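PDB 6H5L: similar to hydroxylamine oxidoreductase, which probably acts as a multiheme c-type oxidoreductase, forming with a partner cytochrome a 60-heme reductase complex that provides an extended electron-transfer pathway. Local coordinates for residues 302-306 with 468-472; 459-463 with 494-498; 406-410 with 423-427; 305-309 with 437-441. Residues are numbered along the deposited sequence.

Interaction 1 of 4, residues 302-306 with 468-472. With HEC (heme c), chain I.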
loop_
_atom_site.group_PDB
_atom_site.type_symbol
_atom_site.label_atom_id
_atom_site.label_comp_id
_atom_site.label_asym_id
_atom_site.label_seq_id
_atom_site.Cartn_x
_atom_site.Cartn_y
_atom_site.Cartn_z
ATOM N N TRP A 302 -20.895 -45.667 19.157
ATOM C CA TRP A 302 -22.144 -45.602 19.946
ATOM C C TRP A 302 -23.249 -45.082 19.042
ATOM O O TRP A 302 -24.297 -44.858 19.535
ATOM C CB TRP A 302 -21.992 -44.681 21.152
ATOM C CG TRP A 302 -21.194 -45.211 22.293
ATOM C CD1 TRP A 302 -19.915 -44.889 22.592
ATOM C CD2 TRP A 302 -21.612 -46.138 23.297
ATOM N NE1 TRP A 302 -19.511 -45.536 23.714
ATOM C CE2 TRP A 302 -20.525 -46.318 24.167
ATOM C CE3 TRP A 302 -22.791 -46.831 23.557
ATOM C CZ2 TRP A 302 -20.582 -47.162 25.267
ATOM C CZ3 TRP A 302 -22.848 -47.660 24.644
ATOM C CH2 TRP A 302 -21.759 -47.829 25.483
ATOM N N ARG A 303 -23.011 -45.120 17.746
ATOM C CA ARG A 303 -23.762 -44.509 16.641
ATOM C C ARG A 303 -24.781 -43.480 17.114
ATOM O O ARG A 303 -24.381 -42.403 17.360
ATOM C CB ARG A 303 -24.402 -45.652 15.858
ATOM C CG ARG A 303 -23.421 -46.751 15.511
ATOM C CD ARG A 303 -22.404 -46.440 14.454
ATOM N NE ARG A 303 -23.009 -45.886 13.278
ATOM C CZ ARG A 303 -23.313 -46.524 12.174
ATOM N NH1 ARG A 303 -23.131 -47.812 12.056
ATOM N NH2 ARG A 303 -23.793 -45.853 11.160
ATOM N N MET A 304 -26.005 -43.847 17.417
ATOM C CA MET A 304 -26.979 -42.819 17.747
ATOM C C MET A 304 -27.175 -42.656 19.244
ATOM O O MET A 304 -27.711 -41.629 19.676
ATOM C CB MET A 304 -28.325 -43.111 17.072
ATOM C CG MET A 304 -29.289 -41.921 17.070
ATOM S SD MET A 304 -30.781 -42.168 16.085
ATOM C CE MET A 304 -31.662 -40.636 16.391
ATOM N N GLY A 305 -26.718 -43.618 20.043
ATOM C CA GLY A 305 -27.003 -43.642 21.458
ATOM C C GLY A 305 -28.253 -44.408 21.822
ATOM O O GLY A 305 -28.613 -44.452 23.004
ATOM N N THR A 306 -28.922 -45.012 20.843
ATOM C CA THR A 306 -30.160 -45.748 21.063
ATOM C C THR A 306 -29.952 -47.252 21.143
ATOM O O THR A 306 -30.585 -47.912 21.972
ATOM C CB THR A 306 -31.162 -45.439 19.948
ATOM O OG1 THR A 306 -30.574 -45.746 18.678
ATOM C CG2 THR A 306 -31.551 -43.972 19.977
ATOM N N LYS A 468 -31.260 -39.238 27.064
ATOM C CA LYS A 468 -30.065 -40.063 26.938
ATOM C C LYS A 468 -29.218 -39.615 25.755
ATOM O O LYS A 468 -27.987 -39.566 25.848
ATOM C CB LYS A 468 -30.445 -41.538 26.801
ATOM C CG LYS A 468 -29.283 -42.429 26.375
ATOM C CD LYS A 468 -29.484 -43.878 26.796
ATOM C CE LYS A 468 -30.688 -44.506 26.114
ATOM N NZ LYS A 468 -30.515 -44.620 24.640
ATOM N N LEU A 469 -29.864 -39.262 24.641
ATOM C CA LEU A 469 -29.121 -38.875 23.445
ATOM C C LEU A 469 -28.482 -37.498 23.591
ATOM O O LEU A 469 -27.392 -37.265 23.058
ATOM C CB LEU A 469 -30.037 -38.913 22.220
ATOM C CG LEU A 469 -30.760 -40.235 21.950
ATOM C CD1 LEU A 469 -31.309 -40.269 20.533
ATOM C CD2 LEU A 469 -29.844 -41.420 22.195
ATOM N N GLN A 470 -29.142 -36.576 24.300
ATOM C CA GLN A 470 -28.563 -35.250 24.492
ATOM C C GLN A 470 -27.360 -35.302 25.425
ATOM O O GLN A 470 -26.326 -34.684 25.146
ATOM C CB GLN A 470 -29.622 -34.283 25.019
ATOM C CG GLN A 470 -30.664 -33.907 23.980
ATOM C CD GLN A 470 -31.778 -33.045 24.537
ATOM O OE1 GLN A 470 -31.547 -31.922 24.984
ATOM N NE2 GLN A 470 -32.999 -33.567 24.509
ATOM N N GLY A 471 -27.474 -36.031 26.535
ATOM C CA GLY A 471 -26.315 -36.243 27.385
ATOM C C GLY A 471 -25.212 -37.006 26.682
ATOM O O GLY A 471 -24.028 -36.775 26.940
ATOM N N TYR A 472 -25.584 -37.927 25.790
ATOM C CA TYR A 472 -24.596 -38.647 24.993
ATOM C C TYR A 472 -23.808 -37.691 24.105
ATOM O O TYR A 472 -22.572 -37.687 24.119
ATOM C CB TYR A 472 -25.296 -39.724 24.160
ATOM C CG TYR A 472 -24.522 -40.234 22.961
ATOM C CD1 TYR A 472 -23.201 -40.649 23.076
ATOM C CD2 TYR A 472 -25.132 -40.332 21.718
ATOM C CE1 TYR A 472 -22.505 -41.125 21.981
ATOM C CE2 TYR A 472 -24.447 -40.810 20.622
ATOM C CZ TYR A 472 -23.134 -41.202 20.756
ATOM O OH TYR A 472 -22.456 -41.675 19.658
HETATM FE FE HEC I . -19.195 -35.604 16.635
HETATM C CHA HEC I . -20.322 -38.536 17.864
HETATM C CHB HEC I . -22.106 -35.200 14.823
HETATM C CHC HEC I . -18.186 -32.476 15.631
HETATM C CHD HEC I . -16.015 -36.197 17.854
HETATM N NA HEC I . -20.943 -36.618 16.458
HETATM C C1A HEC I . -21.104 -37.911 16.917
HETATM C C2A HEC I . -22.239 -38.480 16.222
HETATM C C3A HEC I . -22.730 -37.566 15.385
HETATM C C4A HEC I . -21.925 -36.373 15.516
HETATM C CMA HEC I . -23.941 -37.738 14.444
HETATM C CAA HEC I . -22.781 -39.904 16.416
HETATM C CBA HEC I . -22.036 -40.844 15.479
HETATM C CGA HEC I . -20.903 -41.487 16.231
HETATM O O1A HEC I . -19.726 -41.231 15.871
HETATM O O2A HEC I . -21.176 -42.244 17.197
HETATM N NB HEC I . -19.977 -34.134 15.402
HETATM C C1B HEC I . -21.242 -34.131 14.849
HETATM C C2B HEC I . -21.505 -32.811 14.321
HETATM C C3B HEC I . -20.424 -32.059 14.534
HETATM C C4B HEC I . -19.441 -32.874 15.225
HETATM C CMB HEC I . -22.795 -32.384 13.592
HETATM C CAB HEC I . -20.246 -30.580 14.128
HETATM C CBB HEC I . -21.224 -29.655 14.890
HETATM N NC HEC I . -17.415 -34.559 16.678
HETATM C C1C HEC I . -17.248 -33.246 16.284
HETATM C C2C HEC I . -15.993 -32.766 16.832
HETATM C C3C HEC I . -15.331 -33.832 17.295
HETATM C C4C HEC I . -16.250 -34.955 17.308
HETATM C CMC HEC I . -15.337 -31.425 16.440
HETATM C CAC HEC I . -13.901 -33.834 17.885
HETATM C CBC HEC I . -13.868 -33.069 19.225
HETATM N ND HEC I . -18.291 -37.143 17.686
HETATM C C1D HEC I . -16.970 -37.154 18.128
HETATM C C2D HEC I . -16.762 -38.344 18.925
HETATM C C3D HEC I . -18.111 -39.074 18.930
HETATM C C4D HEC I . -18.998 -38.257 18.132
HETATM C CMD HEC I . -15.460 -38.787 19.627
HETATM C CAD HEC I . -18.442 -40.410 19.625
HETATM C CBD HEC I . -17.924 -41.536 18.734
HETATM C CGD HEC I . -18.274 -42.873 19.327
HETATM O O1D HEC I . -17.561 -43.322 20.261
HETATM O O2D HEC I . -19.263 -43.493 18.857
HETATM O O HOH W 1 -31.856 -46.816 23.816
#
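A loop packs against a helix in this buried contact, beside a heme propionate: residues 302-306 belong to the loop between strand 291-292 and helix 337-350, and 468-472 lie on helix 455-476. The loop folds into a beta turn, closed by Gly305 N to Trp302 O at 2.8 Å, and Tyr472 reaches its backbone: Tyr472 OH donates to Arg303 O at 3.1 Å, while its ring carbon CZ lies 3.7 Å from Trp302 CB. One helical turn earlier, Lys468 NZ donates to Gly305 O at 2.5 Å, and a water accepts from Lys468 NZ (2.7 Å) and donates to Thr306 O (2.5 Å). The turn lines a heme c pocket of this multiheme cytochrome, where Trp302 N donates to HEC O2D at 2.7 Å. Arg303 binds a propionate of another heme c through NE, while its NH1 bonds to Val166. Trp302 is anchored elsewhere, its NE1 bonded to Asp367 of helix 356-389. Gly305 is obligatory on two counts: a CB would clash with Leu469 CD2 and Tyr472 CD2, and its positive phi would press that atom against the preceding carbonyl. Leu469 packs alongside, CD2 3.3 Å from Met304 O and CD1 3.8 Å from Thr306 CG2.

Interaction 2 of 4, residues 459-463 with 494-498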
loop_
_atom_site.group_PDB
_atom_site.type_symbol
_atom_site.label_atom_id
_atom_site.label_comp_id
_atom_site.label_asym_id
_atom_site.label_seq_id
_atom_site.Cartn_x
_atom_site.Cartn_y
_atom_site.Cartn_z
ATOM N N MET A 459 -43.111 -41.058 28.389
ATOM C CA MET A 459 -42.124 -40.637 29.377
ATOM C C MET A 459 -40.824 -41.401 29.185
ATOM O O MET A 459 -39.742 -40.806 29.123
ATOM C CB MET A 459 -42.655 -40.853 30.794
ATOM C CG MET A 459 -43.896 -40.066 31.150
ATOM S SD MET A 459 -44.543 -40.521 32.774
ATOM C CE MET A 459 -46.045 -39.546 32.824
ATOM N N TYR A 460 -40.914 -42.730 29.095
ATOM C CA TYR A 460 -39.726 -43.537 28.844
ATOM C C TYR A 460 -39.122 -43.221 27.482
ATOM O O TYR A 460 -37.896 -43.176 27.334
ATOM C CB TYR A 460 -40.064 -45.023 28.950
ATOM C CG TYR A 460 -38.927 -45.928 28.536
ATOM C CD1 TYR A 460 -37.676 -45.813 29.124
ATOM C CD2 TYR A 460 -39.106 -46.899 27.560
ATOM C CE1 TYR A 460 -36.631 -46.635 28.748
ATOM C CE2 TYR A 460 -38.068 -47.728 27.180
ATOM C CZ TYR A 460 -36.832 -47.590 27.777
ATOM O OH TYR A 460 -35.794 -48.413 27.402
ATOM N N ASN A 461 -39.971 -43.002 26.474
ATOM C CA ASN A 461 -39.475 -42.645 25.149
ATOM C C ASN A 461 -38.620 -41.384 25.203
ATOM O O ASN A 461 -37.547 -41.321 24.594
ATOM C CB ASN A 461 -40.644 -42.462 24.181
ATOM C CG ASN A 461 -41.193 -43.779 23.674
ATOM O OD1 ASN A 461 -40.512 -44.803 23.710
ATOM N ND2 ASN A 461 -42.429 -43.758 23.189
ATOM N N ARG A 462 -39.080 -40.367 25.934
ATOM C CA ARG A 462 -38.275 -39.160 26.089
ATOM C C ARG A 462 -37.004 -39.430 26.883
ATOM O O ARG A 462 -36.006 -38.719 26.712
ATOM C CB ARG A 462 -39.098 -38.057 26.751
ATOM C CG ARG A 462 -40.112 -37.395 25.825
ATOM C CD ARG A 462 -40.816 -36.232 26.504
ATOM N NE ARG A 462 -41.658 -36.676 27.609
ATOM C CZ ARG A 462 -42.915 -37.083 27.470
ATOM N NH1 ARG A 462 -43.477 -37.102 26.268
ATOM N NH2 ARG A 462 -43.612 -37.469 28.530
ATOM N N LEU A 463 -37.017 -40.445 27.749
ATOM C CA LEU A 463 -35.820 -40.773 28.516
ATOM C C LEU A 463 -34.718 -41.312 27.611
ATOM O O LEU A 463 -33.576 -40.840 27.661
ATOM C CB LEU A 463 -36.163 -41.778 29.619
ATOM C CG LEU A 463 -35.149 -42.034 30.740
ATOM C CD1 LEU A 463 -35.856 -42.551 31.981
ATOM C CD2 LEU A 463 -34.065 -43.016 30.317
ATOM N N GLU A 494 -37.512 -37.919 34.269
ATOM C CA GLU A 494 -38.494 -38.828 33.693
ATOM C C GLU A 494 -38.644 -40.083 34.545
ATOM O O GLU A 494 -39.750 -40.622 34.672
ATOM C CB GLU A 494 -38.114 -39.181 32.255
ATOM C CG GLU A 494 -38.192 -38.003 31.287
ATOM C CD GLU A 494 -39.616 -37.660 30.866
ATOM O OE1 GLU A 494 -39.780 -37.010 29.812
ATOM O OE2 GLU A 494 -40.573 -38.038 31.574
ATOM N N MET A 495 -37.552 -40.550 35.153
ATOM C CA MET A 495 -37.649 -41.665 36.088
ATOM C C MET A 495 -38.548 -41.312 37.266
ATOM O O MET A 495 -39.272 -42.171 37.781
ATOM C CB MET A 495 -36.255 -42.068 36.574
ATOM C CG MET A 495 -36.244 -43.263 37.520
ATOM S SD MET A 495 -36.658 -44.817 36.709
ATOM C CE MET A 495 -35.117 -45.179 35.874
ATOM N N THR A 496 -38.515 -40.051 37.703
ATOM C CA THR A 496 -39.434 -39.596 38.744
ATOM C C THR A 496 -40.880 -39.701 38.278
ATOM O O THR A 496 -41.744 -40.209 39.002
ATOM C CB THR A 496 -39.107 -38.157 39.142
ATOM O OG1 THR A 496 -37.738 -38.070 39.552
ATOM C CG2 THR A 496 -40.002 -37.703 40.286
ATOM N N ARG A 497 -41.161 -39.225 37.061
ATOM C CA ARG A 497 -42.523 -39.279 36.537
ATOM C C ARG A 497 -42.967 -40.716 36.288
ATOM O O ARG A 497 -44.140 -41.051 36.483
ATOM C CB ARG A 497 -42.624 -38.463 35.248
ATOM C CG ARG A 497 -42.292 -36.984 35.391
ATOM C CD ARG A 497 -42.466 -36.275 34.056
ATOM N NE ARG A 497 -42.275 -34.830 34.150
ATOM C CZ ARG A 497 -41.156 -34.198 33.812
ATOM N NH1 ARG A 497 -40.115 -34.881 33.355
ATOM N NH2 ARG A 497 -41.078 -32.880 33.927
ATOM N N ILE A 498 -42.043 -41.576 35.855
ATOM C CA ILE A 498 -42.397 -42.962 35.563
ATOM C C ILE A 498 -42.750 -43.707 36.843
ATOM O O ILE A 498 -43.708 -44.489 36.879
ATOM C CB ILE A 498 -41.255 -43.651 34.794
ATOM C CG1 ILE A 498 -41.134 -43.067 33.385
ATOM C CG2 ILE A 498 -41.476 -45.154 34.731
ATOM C CD1 ILE A 498 -39.914 -43.538 32.632
#
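Charged groups buried between helices must find partners, and the pairing of 459-463 on helix 455-476 with 494-498 on helix 480-513 illustrates how. Arg462 NE donates to Glu494 OE1 at 2.9 Å, a salt bridge that runs from one helix to the other. The second carboxylate oxygen, Glu494 OE2, faces Arg497 NH1 on its own helix at a long 3.7 Å, so that one acidic group serves two arginines in a small network. At the subunit boundary like charges meet: Arg462 lies close to Arg497 of one neighbouring subunit, and Arg497 to Arg462 of another. Tyr460 turns away, and its hydroxyl is satisfied by Gln381 of helix 356-389. Asn461 is likewise occupied on its own helix, by Asn458 and Trp464.

Around the bridge the contact is apolar. Ile498 sits at its centre, with CG1 3.7 Å from Met459 CB and CD1 4.2 Å from Leu463 CD1. Met459 SD lies 3.7 Å from Arg497 CB, so the arginine contributes the base of its chain to the packing while its charged end leads away. The segment axes approach to 9.3 Å at 162°, nearly antiparallel. Only a short linker separates the two helices, and helix 356-389 packs along them through Ala380 and Leu376; this is the arrangement of an antiparallel helical hairpin within a three-helix bundle.

Interaction 3 of 4, residues 406-410 with 423-427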
loop_
_atom_site.group_PDB
_atom_site.type_symbol
_atom_site.label_atom_id
_atom_site.label_comp_id
_atom_site.label_asym_id
_atom_site.label_seq_id
_atom_site.Cartn_x
_atom_site.Cartn_y
_atom_site.Cartn_z
ATOM N N SER A 406 -50.296 -51.791 11.414
ATOM C CA SER A 406 -50.171 -53.224 11.656
ATOM C C SER A 406 -50.692 -54.045 10.483
ATOM O O SER A 406 -50.177 -55.138 10.219
ATOM C CB SER A 406 -50.907 -53.608 12.940
ATOM O OG SER A 406 -50.325 -52.985 14.071
ATOM N N ASP A 407 -51.707 -53.545 9.772
ATOM C CA ASP A 407 -52.215 -54.263 8.607
ATOM C C ASP A 407 -51.198 -54.264 7.474
ATOM O O ASP A 407 -51.046 -55.269 6.769
ATOM C CB ASP A 407 -53.535 -53.647 8.144
ATOM C CG ASP A 407 -53.426 -52.156 7.884
ATOM O OD1 ASP A 407 -52.386 -51.563 8.242
ATOM O OD2 ASP A 407 -54.377 -51.579 7.318
ATOM N N GLY A 408 -50.493 -53.146 7.282
ATOM C CA GLY A 408 -49.474 -53.092 6.250
ATOM C C GLY A 408 -48.234 -53.890 6.594
ATOM O O GLY A 408 -47.566 -54.420 5.703
ATOM N N ILE A 409 -47.908 -53.988 7.885
ATOM C CA ILE A 409 -46.767 -54.797 8.306
ATOM C C ILE A 409 -47.008 -56.264 7.974
ATOM O O ILE A 409 -46.144 -56.944 7.409
ATOM C CB ILE A 409 -46.490 -54.593 9.806
ATOM C CG1 ILE A 409 -45.947 -53.185 10.060
ATOM C CG2 ILE A 409 -45.522 -55.648 10.322
ATOM C CD1 ILE A 409 -45.959 -52.777 11.516
ATOM N N VAL A 410 -48.192 -56.774 8.323
ATOM C CA VAL A 410 -48.526 -58.165 8.030
ATOM C C VAL A 410 -48.542 -58.408 6.526
ATOM O O VAL A 410 -48.070 -59.445 6.043
ATOM C CB VAL A 410 -49.873 -58.538 8.677
ATOM C CG1 VAL A 410 -50.273 -59.958 8.299
ATOM C CG2 VAL A 410 -49.792 -58.386 10.185
ATOM N N TYR A 423 -43.063 -61.639 13.536
ATOM C CA TYR A 423 -44.081 -61.577 12.493
ATOM C C TYR A 423 -45.298 -62.417 12.855
ATOM O O TYR A 423 -46.432 -62.048 12.526
ATOM C CB TYR A 423 -43.502 -62.028 11.153
ATOM C CG TYR A 423 -44.506 -61.955 10.024
ATOM C CD1 TYR A 423 -44.858 -60.736 9.460
ATOM C CD2 TYR A 423 -45.107 -63.105 9.527
ATOM C CE1 TYR A 423 -45.781 -60.662 8.434
ATOM C CE2 TYR A 423 -46.029 -63.041 8.501
ATOM C CZ TYR A 423 -46.361 -61.817 7.957
ATOM O OH TYR A 423 -47.279 -61.748 6.934
ATOM N N ASN A 424 -45.085 -63.558 13.516
ATOM C CA ASN A 424 -46.207 -64.393 13.932
ATOM C C ASN A 424 -47.147 -63.634 14.858
ATOM O O ASN A 424 -48.373 -63.749 14.741
ATOM C CB ASN A 424 -45.695 -65.658 14.618
ATOM C CG ASN A 424 -46.816 -66.531 15.139
ATOM O OD1 ASN A 424 -47.801 -66.777 14.444
ATOM N ND2 ASN A 424 -46.678 -66.993 16.376
ATOM N N ALA A 425 -46.590 -62.850 15.785
ATOM C CA ALA A 425 -47.424 -62.075 16.697
ATOM C C ALA A 425 -48.229 -61.021 15.948
ATOM O O ALA A 425 -49.392 -60.763 16.281
ATOM C CB ALA A 425 -46.558 -61.425 17.776
ATOM N N PHE A 426 -47.627 -60.398 14.934
ATOM C CA PHE A 426 -48.351 -59.404 14.147
ATOM C C PHE A 426 -49.463 -60.046 13.329
ATOM O O PHE A 426 -50.562 -59.491 13.225
ATOM C CB PHE A 426 -47.386 -58.646 13.237
ATOM C CG PHE A 426 -46.873 -57.365 13.830
ATOM C CD1 PHE A 426 -47.631 -56.207 13.765
ATOM C CD2 PHE A 426 -45.636 -57.317 14.450
ATOM C CE1 PHE A 426 -47.166 -55.025 14.310
ATOM C CE2 PHE A 426 -45.165 -56.137 14.995
ATOM C CZ PHE A 426 -45.932 -54.990 14.925
ATOM N N LYS A 427 -49.197 -61.209 12.733
ATOM C CA LYS A 427 -50.222 -61.870 11.932
ATOM C C LYS A 427 -51.340 -62.422 12.808
ATOM O O LYS A 427 -52.514 -62.391 12.419
ATOM C CB LYS A 427 -49.594 -62.981 11.092
ATOM C CG LYS A 427 -50.524 -63.577 10.048
ATOM C CD LYS A 427 -49.795 -64.587 9.176
ATOM C CE LYS A 427 -50.687 -65.108 8.063
ATOM N NZ LYS A 427 -49.959 -66.067 7.186
#
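Two short helices close in sequence, 406-412 and 420-429, pack as a local helix pair, with helix 415-418 in the connection between them. The segment axes come within 9.6 Å at 126°, an oblique rather than properly antiparallel crossing, and the backbones are nearest where Val410 CA and Lys427 CA stand 5.6 Å apart. Lying toward the outside of the chain, the pair is plain packing away from the heme chain, the Ile409 side chain being about 13 Å from a heme c.

Aromatic contacts supply the buried side. Ile409 CG2 sits over a face of the Phe426 ring, 4.2 Å from its centroid, in a CH-pi interaction, and Ile409 CD1 adds a 3.8 Å contact with Phe426 CE1. Phe433 meets the same ring edge-to-face, extending the cluster beyond the two helices. Aliphatic packing centres on Val410: its CG1 lies 4.3 Å from Tyr423 CZ and 4.0 Å from Lys427 CG, and its CG2 3.9 Å from Phe426 CB. Lys427 then runs fully extended away from the contact.

Polar interaction between the segments comes down to one directional link, in the last turn of helix 406-412: Tyr423 OH donates to Val410 O at 2.6 Å.

Interaction 4 of 4, residues 305-309 with 437-441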
loop_
_atom_site.group_PDB
_atom_site.type_symbol
_atom_site.label_atom_id
_atom_site.label_comp_id
_atom_site.label_asym_id
_atom_site.label_seq_id
_atom_site.Cartn_x
_atom_site.Cartn_y
_atom_site.Cartn_z
ATOM N N GLY A 305 -26.718 -43.618 20.043
ATOM C CA GLY A 305 -27.003 -43.642 21.458
ATOM C C GLY A 305 -28.253 -44.408 21.822
ATOM O O GLY A 305 -28.613 -44.452 23.004
ATOM N N THR A 306 -28.922 -45.012 20.843
ATOM C CA THR A 306 -30.160 -45.748 21.063
ATOM C C THR A 306 -29.952 -47.252 21.143
ATOM O O THR A 306 -30.585 -47.912 21.972
ATOM C CB THR A 306 -31.162 -45.439 19.948
ATOM O OG1 THR A 306 -30.574 -45.746 18.678
ATOM C CG2 THR A 306 -31.551 -43.972 19.977
ATOM N N VAL A 307 -29.089 -47.808 20.302
ATOM C CA VAL A 307 -28.891 -49.262 20.285
ATOM C C VAL A 307 -28.193 -49.689 21.571
ATOM O O VAL A 307 -27.133 -49.134 21.911
ATOM C CB VAL A 307 -28.084 -49.674 19.054
ATOM C CG1 VAL A 307 -27.762 -51.157 19.113
ATOM C CG2 VAL A 307 -28.853 -49.343 17.782
ATOM N N PRO A 308 -28.737 -50.646 22.317
ATOM C CA PRO A 308 -28.123 -51.041 23.588
ATOM C C PRO A 308 -26.790 -51.728 23.363
ATOM O O PRO A 308 -26.638 -52.510 22.413
ATOM C CB PRO A 308 -29.150 -52.013 24.194
ATOM C CG PRO A 308 -30.422 -51.784 23.423
ATOM C CD PRO A 308 -29.982 -51.386 22.053
ATOM N N PRO A 309 -25.797 -51.465 24.209
ATOM C CA PRO A 309 -24.529 -52.197 24.109
ATOM C C PRO A 309 -24.656 -53.612 24.655
ATOM O O PRO A 309 -25.388 -53.869 25.613
ATOM C CB PRO A 309 -23.571 -51.358 24.966
ATOM C CG PRO A 309 -24.461 -50.692 25.964
ATOM C CD PRO A 309 -25.745 -50.403 25.231
ATOM N N GLY A 437 -39.496 -49.542 23.999
ATOM C CA GLY A 437 -38.027 -49.446 24.018
ATOM C C GLY A 437 -37.304 -49.246 22.706
ATOM O O GLY A 437 -37.938 -49.146 21.683
ATOM N N PRO A 438 -35.961 -49.322 22.710
ATOM C CA PRO A 438 -35.136 -49.055 21.567
ATOM C C PRO A 438 -35.488 -49.667 20.211
ATOM O O PRO A 438 -35.720 -50.804 20.038
ATOM C CB PRO A 438 -33.732 -49.501 21.974
ATOM C CG PRO A 438 -33.899 -50.068 23.326
ATOM C CD PRO A 438 -35.118 -49.374 23.863
ATOM N N ILE A 439 -35.444 -48.730 19.293
ATOM C CA ILE A 439 -35.725 -48.658 17.843
ATOM C C ILE A 439 -37.210 -48.764 17.547
ATOM O O ILE A 439 -37.765 -47.730 17.304
ATOM C CB ILE A 439 -34.873 -49.576 16.962
ATOM C CG1 ILE A 439 -33.454 -49.757 17.496
ATOM C CG2 ILE A 439 -34.878 -49.013 15.556
ATOM C CD1 ILE A 439 -32.740 -48.470 17.739
ATOM N N LEU A 440 -37.844 -49.921 17.734
ATOM C CA LEU A 440 -39.205 -49.965 17.203
ATOM C C LEU A 440 -40.273 -49.485 18.180
ATOM O O LEU A 440 -41.434 -49.356 17.775
ATOM C CB LEU A 440 -39.538 -51.376 16.721
ATOM C CG LEU A 440 -38.771 -51.762 15.452
ATOM C CD1 LEU A 440 -39.347 -53.016 14.814
ATOM C CD2 LEU A 440 -38.749 -50.605 14.460
ATOM N N GLY A 441 -39.928 -49.205 19.432
ATOM C CA GLY A 441 -40.906 -48.665 20.355
ATOM C C GLY A 441 -41.049 -47.162 20.333
ATOM O O GLY A 441 -41.836 -46.608 21.105
#
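Ile439, Pro438 and Thr306 carry most of this meeting of two loops, one leading to helix 337-350 and the other running from helix 420-429 to helix 443-446. Ile439 reaches over with its CD1, which lies 3.6 Å from Thr306 OG1 and 4.0 Å from Val307 CG2. Its backbone has positive phi and negative psi, and with the weak bond from Leu440 N to Pro438 O at 3.3 Å this fits a classic gamma turn, a tight bend that places Ile439 beside the opposite loop. Pro438 points directly at the partner: its CB is 3.5 Å from Thr306 O, and its CG is 3.9 Å from Pro308 CG, so two proline rings touch. Thr306 is also touched by Trp464, Phe465 and Leu469 of helix 455-476. Ile439 also comes within about 5 Å of a heme c. Apart from Thr306 O and OG1, which meet only carbon here, the facing surfaces are hydrocarbon, so the fit rests on shape and van der Waals contact, without directional bonds between the two segments.

In the fold
Interactions 1 and 4 start from one loop, sharing Gly305 and Thr306, so a single short stretch is held from two directions. Following the chain onward, 406-410 meets 423-427 first, and interaction 3 closes a small local loop nested inside both larger ones. Interaction 4 closes next at 437-441, joining the shared loop to the stretch before helix 443-446. Helix 455-476 then supplies 459-463 to interaction 2 before 468-472 closes interaction 1, tying the heme-side loop to this helix; interaction 2 closes last, at 494-498, pairing the helix with 480-513, so these two cross, and they touch through Lys468 N and Leu463 O. Interaction 3 stands apart, its centre about 30 Å from that of interaction 1.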